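Local structure of aftrax (Archaeoglobus fulgidus, 3ZC0) at residues 35-40 / 51-56; 29-34 / 78-83; 10-15 / 69-74; 114-119 / 168-173. The protein binds and cleaves duplex RNA as an archaeal C3PO-type ribonuclease of the translin and TRAX family. The protein carries 1 engineered substitution. One frame throughout, in Å; residues are numbered along the deposited sequence.

Contact 1 (35-40 / 51-56); sequences TKSIAL and QELKKA
Glu52 lies against Lys36 and Leu40, one turn apart on the partner helix, and meets each at a different angle. Its side chain and that of Leu40 stand at about a right angle, with Leu40 CD1 coming to 3.6 Å from Glu52 CG. With Lys36 the crossing is oblique: Lys36 CB is 4.0 Å from Glu52 CD, so the aliphatic base of the lysine touches the carboxylate carbon. Beyond it the lysine bends at chi2, chi3 and chi4 and the ammonium turns off from the partner helix, leaving NZ 5.3 Å from Glu52 OE2. That ammonium forms its salt bridge with Glu17 of the third subunit.

The nearest CA atoms of the two segments are those of Ser37 and Glu52, 5.2 Å apart. Ser37 CB faces the other helix, 3.9 Å from Glu52 CB and 3.8 Å from Leu53 N. With chi1 at 90°, OG sits between the backbone N and the carbonyl carbon and hydrogen-bonds to Ser34 O of its own helix. Next to Ser37, Ile38 packs on Glu86, a magnesium ligand of helix 73-94.

The short axes run 8.1 Å apart at 164°, an antiparallel helical hairpin in a region predicted to be coiled coil. Cohesion across the hairpin here is mainly van der Waals, carried by a leucine methyl and the carbon parts of Lys36, Ser37 and Glu52, and the Lys36–Glu52 attraction probably adds little beyond a long-range term.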
# COMPACT_ATOMS: atom_id res chain seq x y z
N THR E 35 -28.16 -0.03 6.04
CA THR E 35 -27.58 -1.36 5.96
C THR E 35 -28.52 -2.36 6.61
O THR E 35 -28.84 -3.41 6.02
CB THR E 35 -26.19 -1.43 6.65
OG1 THR E 35 -25.24 -0.71 5.87
CG2 THR E 35 -25.72 -2.88 6.78
N LYS E 36 -28.99 -2.02 7.81
CA LYS E 36 -29.88 -2.88 8.57
C LYS E 36 -31.07 -3.24 7.69
O LYS E 36 -31.45 -4.41 7.59
CB LYS E 36 -30.36 -2.20 9.85
CG LYS E 36 -30.14 -3.00 11.14
CD LYS E 36 -28.89 -2.52 11.89
CE LYS E 36 -29.06 -2.55 13.40
NZ LYS E 36 -29.02 -3.93 13.99
N SER E 37 -31.63 -2.24 7.02
CA SER E 37 -32.81 -2.47 6.21
C SER E 37 -32.51 -3.52 5.13
O SER E 37 -33.30 -4.48 4.92
CB SER E 37 -33.33 -1.16 5.61
OG SER E 37 -32.74 -0.91 4.36
N ILE E 38 -31.37 -3.39 4.46
CA ILE E 38 -31.05 -4.36 3.41
C ILE E 38 -30.86 -5.79 3.96
O ILE E 38 -31.42 -6.79 3.43
CB ILE E 38 -29.82 -3.95 2.58
CG1 ILE E 38 -30.03 -2.58 1.94
CG2 ILE E 38 -29.56 -4.96 1.48
CD1 ILE E 38 -28.84 -2.09 1.17
N ALA E 39 -30.10 -5.87 5.05
CA ALA E 39 -29.89 -7.13 5.76
C ALA E 39 -31.22 -7.78 6.08
O ALA E 39 -31.39 -8.98 5.87
CB ALA E 39 -29.12 -6.89 7.05
N LEU E 40 -32.13 -6.97 6.59
CA LEU E 40 -33.43 -7.44 7.06
C LEU E 40 -34.22 -8.06 5.92
O LEU E 40 -34.82 -9.12 6.08
CB LEU E 40 -34.21 -6.31 7.71
CG LEU E 40 -33.76 -6.06 9.15
CD1 LEU E 40 -34.30 -4.73 9.64
CD2 LEU E 40 -34.22 -7.20 10.03
N GLN E 51 -39.39 -0.57 8.43
CA GLN E 51 -39.17 0.33 9.56
C GLN E 51 -37.79 0.98 9.52
O GLN E 51 -37.67 2.21 9.58
CB GLN E 51 -39.39 -0.39 10.89
CG GLN E 51 -40.67 0.04 11.60
CD GLN E 51 -41.85 0.16 10.63
OE1 GLN E 51 -42.12 1.23 10.08
NE2 GLN E 51 -42.55 -0.96 10.42
N GLU E 52 -36.75 0.16 9.41
CA GLU E 52 -35.39 0.68 9.37
C GLU E 52 -35.16 1.70 8.25
O GLU E 52 -34.52 2.75 8.47
CB GLU E 52 -34.38 -0.47 9.29
CG GLU E 52 -34.20 -1.25 10.60
CD GLU E 52 -33.47 -0.45 11.66
OE1 GLU E 52 -33.06 0.70 11.37
OE2 GLU E 52 -33.29 -0.95 12.80
N LEU E 53 -35.68 1.41 7.06
CA LEU E 53 -35.58 2.35 5.93
C LEU E 53 -36.27 3.68 6.27
O LEU E 53 -35.79 4.76 5.88
CB LEU E 53 -36.22 1.77 4.67
CG LEU E 53 -35.51 2.03 3.33
CD1 LEU E 53 -36.48 1.84 2.19
CD2 LEU E 53 -34.82 3.38 3.26
N LYS E 54 -37.40 3.59 6.96
CA LYS E 54 -38.08 4.78 7.42
C LYS E 54 -37.12 5.59 8.29
O LYS E 54 -36.88 6.78 8.01
CB LYS E 54 -39.40 4.43 8.13
CG LYS E 54 -39.88 5.38 9.23
CD LYS E 54 -41.03 4.75 10.04
CE LYS E 54 -41.30 5.51 11.34
NZ LYS E 54 -42.14 6.72 11.13
N LYS E 55 -36.54 4.95 9.31
CA LYS E 55 -35.64 5.67 10.24
C LYS E 55 -34.52 6.38 9.50
O LYS E 55 -34.21 7.55 9.77
CB LYS E 55 -35.08 4.75 11.33
CG LYS E 55 -36.12 4.04 12.23
CD LYS E 55 -35.45 3.43 13.48
CE LYS E 55 -36.43 2.74 14.44
NZ LYS E 55 -36.88 1.38 13.95
N ALA E 56 -33.94 5.68 8.53
CA ALA E 56 -32.90 6.24 7.65
C ALA E 56 -33.35 7.50 6.91
O ALA E 56 -32.72 8.57 7.02
CB ALA E 56 -32.46 5.20 6.65

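Contact 2 (29-34 / 78-83); sequences EMRIHS and NDAMQE. With nucleotides of chain O.
Met30 runs extended from its backbone, CG anti to N (chi1 -176°), until chi3 of 100° turns CE onto helix 73-94. There the methyl meets the Ala80 carbonyl, 3.5 Å from Ala80 O, and lies 3.7 Å from Ala80 CB and 4.1 Å from Met81 CG. Arg31 bends at chi2 and chi3, and Glu83 bends at chi2; the two side chains run alongside each other in the same direction, with Arg31 CG 3.7 Å from Glu83 CG. Their charged ends do not meet: Arg31 NE is 5.5 Å from Glu83 OE2.

Ser34 closes the row with CB 3.7 Å from Glu83 O, while its OG donates to Met30 O at 3.1 Å from above the carbonyl plane. An alanine here would keep CB against Glu83 but would probably leave Met30 O to the backbone N-H of this position, its hydroxyl partner gone.

The segment axes are nearly parallel, 26° apart. Beyond them, the O2' of G7 of chain O lies within weak hydrogen-bonding range of both Asp79 carboxylate oxygens, and its single proton can serve only one at a time. Glu83 lies beside Glu86, which binds magnesium. Carbon contacts, some against backbone carbonyls, thus make the interface, while carboxylates on helix 73-94 lie near RNA or the metal.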
# COMPACT_ATOMS: atom_id res chain seq x y z
N GLU E 29 -25.41 7.00 12.12
CA GLU E 29 -26.76 6.44 12.29
C GLU E 29 -27.51 6.13 10.98
O GLU E 29 -27.97 5.00 10.78
CB GLU E 29 -27.59 7.29 13.24
CG GLU E 29 -27.48 6.79 14.67
CD GLU E 29 -27.77 7.87 15.68
OE1 GLU E 29 -28.45 8.86 15.32
OE2 GLU E 29 -27.30 7.74 16.83
N MET E 30 -27.63 7.11 10.09
CA MET E 30 -28.40 6.94 8.86
C MET E 30 -27.89 5.73 8.10
O MET E 30 -28.67 4.87 7.65
CB MET E 30 -28.30 8.20 7.99
CG MET E 30 -29.15 8.18 6.71
SD MET E 30 -28.99 9.71 5.75
CE MET E 30 -27.82 9.27 4.49
N ARG E 31 -26.57 5.67 7.98
CA ARG E 31 -25.89 4.56 7.31
C ARG E 31 -26.24 3.20 7.97
O ARG E 31 -26.71 2.26 7.30
CB ARG E 31 -24.37 4.85 7.25
CG ARG E 31 -23.56 3.93 6.34
CD ARG E 31 -22.82 2.89 7.18
NE ARG E 31 -22.03 3.56 8.21
CZ ARG E 31 -21.71 3.02 9.39
NH1 ARG E 31 -22.12 1.79 9.69
NH2 ARG E 31 -20.97 3.72 10.26
N ILE E 32 -26.05 3.10 9.29
CA ILE E 32 -26.44 1.89 10.02
C ILE E 32 -27.88 1.42 9.74
O ILE E 32 -28.13 0.24 9.45
CB ILE E 32 -26.26 2.06 11.53
CG1 ILE E 32 -24.78 2.04 11.89
CG2 ILE E 32 -27.00 0.94 12.26
CD1 ILE E 32 -24.49 2.58 13.28
N HIS E 33 -28.84 2.34 9.82
CA HIS E 33 -30.22 1.98 9.49
C HIS E 33 -30.39 1.51 8.03
O HIS E 33 -31.14 0.55 7.80
CB HIS E 33 -31.20 3.10 9.82
CG HIS E 33 -31.38 3.33 11.29
ND1 HIS E 33 -31.65 2.30 12.18
CD2 HIS E 33 -31.34 4.46 12.04
CE1 HIS E 33 -31.76 2.79 13.40
NE2 HIS E 33 -31.58 4.10 13.34
N SER E 34 -29.72 2.14 7.07
CA SER E 34 -29.85 1.67 5.68
C SER E 34 -29.35 0.22 5.51
O SER E 34 -30.04 -0.64 4.92
CB SER E 34 -29.09 2.56 4.73
OG SER E 34 -29.54 3.89 4.82
N ASN E 78 -21.01 11.68 1.48
CA ASN E 78 -20.94 10.73 0.38
C ASN E 78 -21.30 9.29 0.71
O ASN E 78 -22.29 8.76 0.18
CB ASN E 78 -19.59 10.79 -0.31
CG ASN E 78 -19.72 10.77 -1.81
OD1 ASN E 78 -20.70 11.29 -2.37
ND2 ASN E 78 -18.76 10.14 -2.49
N ASP E 79 -20.50 8.66 1.57
CA ASP E 79 -20.70 7.26 1.93
C ASP E 79 -22.17 6.93 2.30
O ASP E 79 -22.83 6.07 1.67
CB ASP E 79 -19.75 6.86 3.07
CG ASP E 79 -18.30 6.61 2.60
OD1 ASP E 79 -17.95 6.85 1.43
OD2 ASP E 79 -17.49 6.16 3.44
N ALA E 80 -22.69 7.63 3.30
CA ALA E 80 -24.03 7.36 3.78
C ALA E 80 -25.11 7.63 2.71
O ALA E 80 -26.10 6.88 2.63
CB ALA E 80 -24.32 8.15 5.08
N MET E 81 -24.94 8.67 1.90
CA MET E 81 -25.95 8.90 0.85
C MET E 81 -25.93 7.78 -0.20
O MET E 81 -26.98 7.34 -0.67
CB MET E 81 -25.87 10.31 0.26
CG MET E 81 -26.48 11.33 1.21
SD MET E 81 -26.52 13.05 0.71
CE MET E 81 -25.09 13.18 -0.35
N GLN E 82 -24.74 7.29 -0.51
CA GLN E 82 -24.60 6.08 -1.31
C GLN E 82 -25.34 4.85 -0.72
O GLN E 82 -26.05 4.14 -1.45
CB GLN E 82 -23.13 5.77 -1.52
CG GLN E 82 -22.86 4.55 -2.35
CD GLN E 82 -21.39 4.25 -2.46
OE1 GLN E 82 -20.97 3.09 -2.46
NE2 GLN E 82 -20.58 5.31 -2.56
N GLU E 83 -25.19 4.60 0.59
CA GLU E 83 -25.91 3.47 1.23
C GLU E 83 -27.43 3.65 1.24
O GLU E 83 -28.20 2.68 1.16
CB GLU E 83 -25.43 3.23 2.67
CG GLU E 83 -23.95 2.91 2.81
CD GLU E 83 -23.65 1.41 2.81
OE1 GLU E 83 -24.49 0.61 2.32
OE2 GLU E 83 -22.56 1.05 3.30
P G O 7 -9.54 6.62 -1.71
OP1 G O 7 -9.28 7.70 -2.70
OP2 G O 7 -8.44 6.09 -0.87
O5' G O 7 -10.66 7.09 -0.69
C5' G O 7 -11.88 7.65 -1.15
C4' G O 7 -12.98 7.51 -0.12
O4' G O 7 -13.19 6.11 0.19
C3' G O 7 -12.72 8.14 1.25
O3' G O 7 -12.91 9.54 1.27
C2' G O 7 -13.70 7.37 2.13
O2' G O 7 -15.02 7.83 1.92
C1' G O 7 -13.59 5.96 1.53
N9 G O 7 -12.58 5.15 2.26
C8 G O 7 -11.32 4.78 1.88
N7 G O 7 -10.70 4.08 2.78
C5 G O 7 -11.61 3.99 3.83
C6 G O 7 -11.52 3.36 5.09
O6 G O 7 -10.58 2.72 5.58
N1 G O 7 -12.69 3.53 5.83
C2 G O 7 -13.80 4.21 5.41
N2 G O 7 -14.83 4.27 6.26
N3 G O 7 -13.90 4.80 4.24
C4 G O 7 -12.77 4.65 3.51

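Contact 3 (10-15 / 69-74); sequences RKRLEE and YPEIYF
A side-on salt bridge between Arg12 and Glu71 joins the N-terminal part of helix 6-42 to the turn that leads into helix 73-94, at the surface and far from the metal site. The two side chains reach toward each other tip to tip. Arg12 NE donates to Glu71 OE2 at 3.0 Å, and Arg12 NH2 donates to Glu71 OE1 at 2.8 Å, with N-H...O angles of 158° and 156°. Both oxygens are met on their syn side and lie close to the guanidinium plane, so the pairing probably limits the rotation of both flat groups, whose planes are 28° apart.

Tyr69 adds an uncharged contact beside the salt bridge. Its CD1 lies over one face of the guanidinium, 3.7 Å from Arg12 NH2, but the planes are steeply inclined and the arginine meets the ring at its edge; this is not a stacked cation-pi pair. Farther out, Tyr69 OH is 3.8 Å from Glu15 CG, the side chains crossing at about a right angle. A leucine in place of Arg12 would probably leave the Glu71 carboxylate without its cationic mate and the Tyr69 edge without its flat neighbour.

The turn itself is held by Tyr69 O, which accepts from Ile72 N and Tyr73 N, Ile72 being the N-cap of the following helix. Tyr69 also rests on Leu16 and Ala19 of helix 6-42, whereas Tyr73 turns to Val63 of helix 46-64. On the outside, Leu162 and Phe74 of the fourth subunit pack on Leu13 and Pro70.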
# COMPACT_ATOMS: atom_id res chain seq x y z
N ARG E 10 -11.92 32.29 13.98
CA ARG E 10 -12.22 31.55 15.20
C ARG E 10 -13.70 31.17 15.28
O ARG E 10 -14.04 30.02 15.59
CB ARG E 10 -11.76 32.31 16.45
CG ARG E 10 -12.20 31.69 17.76
CD ARG E 10 -11.38 32.21 18.94
NE ARG E 10 -10.18 31.40 19.17
CZ ARG E 10 -10.17 30.22 19.80
NH1 ARG E 10 -11.30 29.70 20.27
NH2 ARG E 10 -9.04 29.55 19.96
N LYS E 11 -14.57 32.12 14.94
CA LYS E 11 -16.02 31.89 15.00
C LYS E 11 -16.47 30.76 14.05
O LYS E 11 -17.05 29.76 14.48
CB LYS E 11 -16.78 33.19 14.73
N ARG E 12 -16.20 30.94 12.77
CA ARG E 12 -16.58 29.95 11.76
C ARG E 12 -15.99 28.60 12.10
O ARG E 12 -16.68 27.59 11.99
CB ARG E 12 -16.09 30.37 10.38
CG ARG E 12 -16.49 29.41 9.28
CD ARG E 12 -17.99 29.20 9.28
NE ARG E 12 -18.44 28.53 8.07
CZ ARG E 12 -19.72 28.39 7.74
NH1 ARG E 12 -20.65 28.86 8.55
NH2 ARG E 12 -20.06 27.77 6.61
N LEU E 13 -14.72 28.59 12.50
CA LEU E 13 -14.03 27.36 12.87
C LEU E 13 -14.77 26.62 14.00
O LEU E 13 -14.97 25.41 13.93
CB LEU E 13 -12.59 27.67 13.24
CG LEU E 13 -11.45 27.06 12.42
CD1 LEU E 13 -11.93 26.51 11.10
CD2 LEU E 13 -10.41 28.11 12.19
N GLU E 14 -15.20 27.36 15.03
CA GLU E 14 -15.91 26.73 16.15
C GLU E 14 -17.23 26.13 15.70
O GLU E 14 -17.58 24.97 16.02
CB GLU E 14 -16.11 27.74 17.27
CG GLU E 14 -14.85 27.95 18.09
CD GLU E 14 -14.97 29.07 19.09
OE1 GLU E 14 -16.00 29.78 19.06
OE2 GLU E 14 -14.03 29.24 19.89
N GLU E 15 -17.95 26.93 14.93
CA GLU E 15 -19.18 26.48 14.31
C GLU E 15 -18.96 25.17 13.51
O GLU E 15 -19.74 24.21 13.64
CB GLU E 15 -19.69 27.59 13.40
CG GLU E 15 -21.18 27.68 13.26
CD GLU E 15 -21.59 29.04 12.76
OE1 GLU E 15 -20.69 29.88 12.54
OE2 GLU E 15 -22.81 29.26 12.59
N TYR E 69 -23.13 24.23 5.50
CA TYR E 69 -21.70 24.15 5.72
C TYR E 69 -20.98 23.45 4.58
O TYR E 69 -20.42 22.38 4.77
CB TYR E 69 -21.45 23.40 7.01
CG TYR E 69 -22.11 24.00 8.23
CD1 TYR E 69 -21.76 25.27 8.68
CD2 TYR E 69 -23.06 23.29 8.95
CE1 TYR E 69 -22.35 25.82 9.81
CE2 TYR E 69 -23.66 23.82 10.07
CZ TYR E 69 -23.30 25.09 10.50
OH TYR E 69 -23.89 25.62 11.63
N PRO E 70 -20.97 24.06 3.39
CA PRO E 70 -20.48 23.36 2.21
C PRO E 70 -18.97 23.11 2.28
O PRO E 70 -18.46 22.32 1.49
CB PRO E 70 -20.81 24.32 1.07
CG PRO E 70 -21.70 25.35 1.65
CD PRO E 70 -21.30 25.46 3.08
N GLU E 71 -18.28 23.76 3.21
CA GLU E 71 -16.88 23.44 3.47
C GLU E 71 -16.72 21.97 3.90
O GLU E 71 -15.67 21.38 3.65
CB GLU E 71 -16.28 24.33 4.56
CG GLU E 71 -16.24 25.80 4.27
CD GLU E 71 -17.28 26.56 5.05
OE1 GLU E 71 -18.46 26.14 5.03
OE2 GLU E 71 -16.92 27.57 5.70
N ILE E 72 -17.74 21.40 4.56
CA ILE E 72 -17.66 20.02 5.01
C ILE E 72 -18.77 19.08 4.55
O ILE E 72 -18.62 17.86 4.64
CB ILE E 72 -17.59 19.89 6.55
CG1 ILE E 72 -18.93 20.22 7.17
CG2 ILE E 72 -16.49 20.75 7.11
CD1 ILE E 72 -18.97 19.91 8.65
N TYR E 73 -19.89 19.63 4.09
CA TYR E 73 -21.07 18.81 3.78
C TYR E 73 -20.84 17.72 2.71
O TYR E 73 -21.09 16.52 2.94
CB TYR E 73 -22.26 19.69 3.41
CG TYR E 73 -23.55 18.94 3.12
CD1 TYR E 73 -24.39 18.52 4.16
CD2 TYR E 73 -23.94 18.68 1.81
CE1 TYR E 73 -25.57 17.85 3.89
CE2 TYR E 73 -25.12 18.02 1.54
CZ TYR E 73 -25.94 17.60 2.57
OH TYR E 73 -27.11 16.92 2.27
N PHE E 74 -20.35 18.13 1.54
CA PHE E 74 -20.15 17.18 0.45
C PHE E 74 -19.00 16.19 0.69
O PHE E 74 -19.10 15.02 0.31
CB PHE E 74 -20.02 17.94 -0.86
CG PHE E 74 -21.18 18.83 -1.11
CD1 PHE E 74 -22.30 18.35 -1.76
CD2 PHE E 74 -21.20 20.12 -0.62
CE1 PHE E 74 -23.40 19.16 -1.96
CE2 PHE E 74 -22.30 20.93 -0.83
CZ PHE E 74 -23.40 20.44 -1.50

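Contact 4 (114-119 / 168-173); sequences GFAAAV and KKLDVA. Engineered in segment 114-119: Ala117 (natural residue Asp).
Apolar contacts between Ala116, Val119, Leu170 and Ala173 carry most of this buried interface. Ala116 CB lies 4.0 Å from Leu170 CD2, the leucine methyl that comes back toward helix 108-132. One turn on, Val119 CG1 is 3.7 Å from Ala173 CB; CG1, anti to the backbone N (chi1 -175°), makes the nearest approach, and CB and CG2 of the valine also lie within 4.1 Å of Ala173 CB. Small residues permit this closeness: the CA atoms are 5.9 Å apart at Ala116 and Leu170, and 5.8 Å apart at Val119 and Ala173. The axes approach to 8.7 Å and run nearly parallel, at 23°.

A second kind of contact comes from the aliphatic part of a lysine. Lys169 CB is 3.9 Å from Ala116 CB, so the root of the chain belongs to the apolar patch. The chain then bends at chi2, and its far end turns off to touch Gln82 of helix 73-94.

Ala117 is an engineered residue, aspartate in the natural sequence. Its backbone N only just meets Lys169 CD; its side chain touches Glu86 and is about 5 Å, at the nearest atoms, from the magnesium ion that Glu86 and Glu121 bind.

Other helices pack around the pair. Helix 135-153 covers it through Leu152 on Ala116, Ile148 on Val119 and Met153 on Leu170. Phe115 packs on Val85 and Ala89 of helix 73-94, while Val172 of helix 166-187 packs on an RNA phosphate.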
# COMPACT_ATOMS: atom_id res chain seq x y z
N GLY E 114 -24.77 4.20 -5.54
CA GLY E 114 -25.79 3.48 -4.82
C GLY E 114 -26.46 2.42 -5.67
O GLY E 114 -26.66 1.29 -5.22
N PHE E 115 -26.81 2.77 -6.91
CA PHE E 115 -27.46 1.80 -7.78
C PHE E 115 -26.52 0.67 -8.16
O PHE E 115 -26.89 -0.54 -8.09
CB PHE E 115 -28.04 2.47 -9.03
CG PHE E 115 -29.42 3.05 -8.82
CD1 PHE E 115 -29.58 4.34 -8.33
CD2 PHE E 115 -30.55 2.31 -9.10
CE1 PHE E 115 -30.84 4.88 -8.13
CE2 PHE E 115 -31.81 2.83 -8.91
CZ PHE E 115 -31.95 4.12 -8.42
N ALA E 116 -25.29 1.05 -8.53
CA ALA E 116 -24.26 0.05 -8.83
C ALA E 116 -24.10 -0.94 -7.67
O ALA E 116 -24.10 -2.15 -7.86
CB ALA E 116 -22.92 0.70 -9.19
N ALA E 117 -24.01 -0.39 -6.46
CA ALA E 117 -23.97 -1.17 -5.23
C ALA E 117 -25.14 -2.12 -5.13
O ALA E 117 -24.97 -3.28 -4.70
CB ALA E 117 -23.97 -0.24 -4.04
N ALA E 118 -26.33 -1.63 -5.46
CA ALA E 118 -27.55 -2.43 -5.31
C ALA E 118 -27.52 -3.69 -6.18
O ALA E 118 -28.11 -4.72 -5.80
CB ALA E 118 -28.81 -1.61 -5.58
N VAL E 119 -26.83 -3.60 -7.33
CA VAL E 119 -26.62 -4.82 -8.15
C VAL E 119 -26.24 -6.11 -7.38
O VAL E 119 -26.80 -7.18 -7.64
CB VAL E 119 -25.60 -4.59 -9.26
CG1 VAL E 119 -25.51 -5.84 -10.16
CG2 VAL E 119 -26.01 -3.39 -10.08
N LYS E 168 -15.01 0.79 -10.78
CA LYS E 168 -14.74 -0.40 -9.98
C LYS E 168 -16.04 -1.09 -9.60
O LYS E 168 -16.18 -2.32 -9.76
CB LYS E 168 -13.90 -0.09 -8.74
N LYS E 169 -17.02 -0.32 -9.12
CA LYS E 169 -18.29 -0.89 -8.68
C LYS E 169 -18.97 -1.62 -9.81
O LYS E 169 -19.46 -2.73 -9.63
CB LYS E 169 -19.24 0.18 -8.12
CG LYS E 169 -18.72 0.90 -6.87
CD LYS E 169 -19.79 0.96 -5.77
CE LYS E 169 -19.22 1.64 -4.53
NZ LYS E 169 -18.67 3.02 -4.83
N LEU E 170 -18.97 -1.00 -10.99
CA LEU E 170 -19.62 -1.56 -12.16
C LEU E 170 -18.92 -2.83 -12.61
O LEU E 170 -19.58 -3.76 -13.05
CB LEU E 170 -19.69 -0.55 -13.30
CG LEU E 170 -20.84 0.45 -13.12
CD1 LEU E 170 -20.91 1.44 -14.26
CD2 LEU E 170 -22.16 -0.29 -12.96
N ASP E 171 -17.59 -2.87 -12.50
CA ASP E 171 -16.88 -4.11 -12.82
C ASP E 171 -17.29 -5.24 -11.88
O ASP E 171 -17.65 -6.35 -12.34
CB ASP E 171 -15.36 -3.91 -12.84
CG ASP E 171 -14.90 -3.27 -14.13
OD1 ASP E 171 -15.70 -3.27 -15.10
OD2 ASP E 171 -13.76 -2.77 -14.18
N VAL E 172 -17.28 -4.96 -10.58
CA VAL E 172 -17.82 -5.89 -9.60
C VAL E 172 -19.23 -6.34 -10.02
O VAL E 172 -19.50 -7.53 -10.11
CB VAL E 172 -17.87 -5.27 -8.21
CG1 VAL E 172 -18.43 -6.28 -7.16
CG2 VAL E 172 -16.49 -4.77 -7.84
N ALA E 173 -20.10 -5.39 -10.30
CA ALA E 173 -21.45 -5.69 -10.74
C ALA E 173 -21.47 -6.64 -11.94
O ALA E 173 -22.24 -7.60 -11.93
CB ALA E 173 -22.20 -4.41 -11.04

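Contacts 2 and 4 are buried, contact 1 is partly buried, and contact 3 lies at the surface, its centre about 27 Å from the centre of the chain. Helix 6-42 serves contacts 3, 2 and 1 in that order along the chain, and contacts 2 and 3 also share helix 73-94. Contact 4 brings in helices 108-132 and 166-187, and touches contact 2 where Gln82 meets Lys169. Contact 4 is mostly alanine and methyl packing; contact 2 combines a methionine methyl on an alanine with methylenes of an arginine and a glutamate; contact 1 rests on a leucine methyl and carbons of polar residues; a salt bridge holds contact 3. Contacts 2 and 4 lie closest to the magnesium site; contact 3 lies away from it, beside the fourth subunit.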